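Local atomic coordinates of paenibacillus xanthan lyase (Paenibacillus, PDB entry 6F2P), a protein that cleaves the polysaccharide xanthan as a lyase (EC 4.2.2.12) and is a member of polysaccharide lyase family 8. Residues P957-Y962 with F1010-T1015. Numbering follows the deposited sequence.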
loop_
_atom_site.group_PDB
_atom_site.type_symbol
_atom_site.label_atom_id
_atom_site.label_comp_id
_atom_site.label_asym_id
_atom_site.label_seq_id
_atom_site.Cartn_x
_atom_site.Cartn_y
_atom_site.Cartn_z
ATOM N N PRO A 957 32.974 15.548 -25.749
ATOM C CA PRO A 957 31.835 15.004 -25.001
ATOM C C PRO A 957 30.734 14.480 -25.917
ATOM O O PRO A 957 30.259 13.354 -25.746
ATOM C CB PRO A 957 31.326 16.218 -24.213
ATOM C CG PRO A 957 32.502 17.136 -24.127
ATOM C CD PRO A 957 33.200 16.970 -25.440
ATOM N N ILE A 958 30.343 15.303 -26.884
ATOM C CA ILE A 958 29.246 14.988 -27.792
ATOM C C ILE A 958 29.716 15.179 -29.225
ATOM O O ILE A 958 30.353 16.186 -29.538
ATOM C CB ILE A 958 28.038 15.940 -27.571
ATOM C CG1 ILE A 958 27.622 15.981 -26.101
ATOM C CG2 ILE A 958 26.864 15.542 -28.454
ATOM C CD1 ILE A 958 26.398 16.842 -25.839
ATOM N N SER A 959 29.403 14.227 -30.098
ATOM C CA SER A 959 29.645 14.418 -31.524
ATOM C C SER A 959 28.948 15.692 -31.994
ATOM O O SER A 959 27.845 16.014 -31.537
ATOM C CB SER A 959 29.150 13.218 -32.329
ATOM O OG SER A 959 29.900 12.057 -32.016
ATOM N N GLY A 960 29.603 16.432 -32.883
ATOM C CA GLY A 960 29.023 17.662 -33.386
ATOM C C GLY A 960 30.034 18.614 -33.984
ATOM O O GLY A 960 31.166 18.230 -34.278
ATOM N N THR A 961 29.617 19.864 -34.161
ATOM C CA THR A 961 30.472 20.874 -34.765
ATOM C C THR A 961 31.139 21.729 -33.694
ATOM O O THR A 961 30.475 22.251 -32.795
ATOM C CB THR A 961 29.675 21.767 -35.725
ATOM O OG1 THR A 961 29.042 20.946 -36.711
ATOM C CG2 THR A 961 30.590 22.755 -36.417
ATOM N N TYR A 962 32.456 21.869 -33.796
ATOM C CA TYR A 962 33.227 22.590 -32.792
ATOM C C TYR A 962 34.185 23.613 -33.386
ATOM O O TYR A 962 35.008 23.282 -34.247
ATOM C CB TYR A 962 34.058 21.618 -31.969
ATOM C CG TYR A 962 33.284 20.778 -31.002
ATOM C CD1 TYR A 962 32.718 19.577 -31.400
ATOM C CD2 TYR A 962 33.139 21.169 -29.678
ATOM C CE1 TYR A 962 32.017 18.796 -30.511
ATOM C CE2 TYR A 962 32.443 20.394 -28.780
ATOM C CZ TYR A 962 31.885 19.208 -29.201
ATOM O OH TYR A 962 31.194 18.431 -28.306
ATOM N N PHE A 1010 33.521 16.945 -35.193
ATOM C CA PHE A 1010 34.268 15.970 -34.413
ATOM C C PHE A 1010 33.338 14.871 -33.915
ATOM O O PHE A 1010 32.159 15.108 -33.649
ATOM C CB PHE A 1010 34.942 16.632 -33.211
ATOM C CG PHE A 1010 36.056 17.568 -33.568
ATOM C CD1 PHE A 1010 37.350 17.093 -33.743
ATOM C CD2 PHE A 1010 35.820 18.932 -33.703
ATOM C CE1 PHE A 1010 38.393 17.962 -34.058
ATOM C CE2 PHE A 1010 36.853 19.809 -34.021
ATOM C CZ PHE A 1010 38.144 19.322 -34.197
ATOM N N ASN A 1011 33.876 13.665 -33.791
ATOM C CA ASN A 1011 33.158 12.590 -33.130
ATOM C C ASN A 1011 33.442 12.644 -31.640
ATOM O O ASN A 1011 34.498 13.119 -31.218
ATOM C CB ASN A 1011 33.573 11.230 -33.696
ATOM C CG ASN A 1011 33.228 11.080 -35.166
ATOM O OD1 ASN A 1011 34.109 11.083 -36.025
ATOM N ND2 ASN A 1011 31.940 10.946 -35.462
ATOM N N ALA A 1012 32.488 12.178 -30.843
ATOM C CA ALA A 1012 32.717 12.028 -29.418
ATOM C C ALA A 1012 33.863 11.041 -29.218
ATOM O O ALA A 1012 33.915 9.997 -29.870
ATOM C CB ALA A 1012 31.454 11.547 -28.724
ATOM N N GLY A 1013 34.798 11.382 -28.339
ATOM C CA GLY A 1013 35.941 10.524 -28.104
ATOM C C GLY A 1013 37.262 11.244 -28.279
ATOM O O GLY A 1013 37.336 12.463 -28.101
ATOM N N SER A 1014 38.304 10.490 -28.625
ATOM C CA SER A 1014 39.647 11.055 -28.781
ATOM C C SER A 1014 40.287 10.740 -30.137
ATOM O O SER A 1014 41.506 10.554 -30.230
ATOM C CB SER A 1014 40.564 10.582 -27.649
ATOM O OG SER A 1014 40.156 11.113 -26.400
ATOM N N THR A 1015 39.461 10.687 -31.180
ATOM C CA THR A 1015 39.931 10.421 -32.539
ATOM C C THR A 1015 40.295 11.711 -33.268
ATOM O O THR A 1015 40.613 11.701 -34.456
ATOM C CB THR A 1015 38.870 9.690 -33.358
ATOM O OG1 THR A 1015 37.569 10.050 -32.869
ATOM C CG2 THR A 1015 39.062 8.184 -33.246
#
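Two nearly straight backbone bonds identify Gly960 and Phe1010 as an antiparallel hydrogen-bonded pair: Gly960 N to Phe1010 O at 3.0 Å (165° at the hydrogen) and Phe1010 N to Gly960 O at 2.8 Å (169°), each donor lying almost along the C=O axis. Beyond strand residue Phe1010, a side chain continues the link: Ser959 OG accepts from Ala1012 N at 2.8 Å, and the Ala1012 methyl rests beside Ser959 N.

Tyr962 can be followed outward. Its CB meets Phe1010 CD2 at 3.7 Å, the closest approach of the two side chains, which cross obliquely; CG and CD1 stay near that same carbon, CD1 also nearing Phe1010 CB. With CG anti to the carbonyl carbon (chi1 -73°), the ring runs back along its own segment until OH donates to Ile958 O at 2.7 Å, in the carbonyl plane and on a lone pair. That bond ties the loop before the strand to the ring. Leu1036 of strand 1030-1039 touches both aromatic side chains, and Val982 and His984 of strand 978-984 touch Phe1010.

Phe1010 thus lies between two antiparallel sheets, consistent with a beta-sandwich; both segments fall within the range matched to the Golvesin C-terminal domain family.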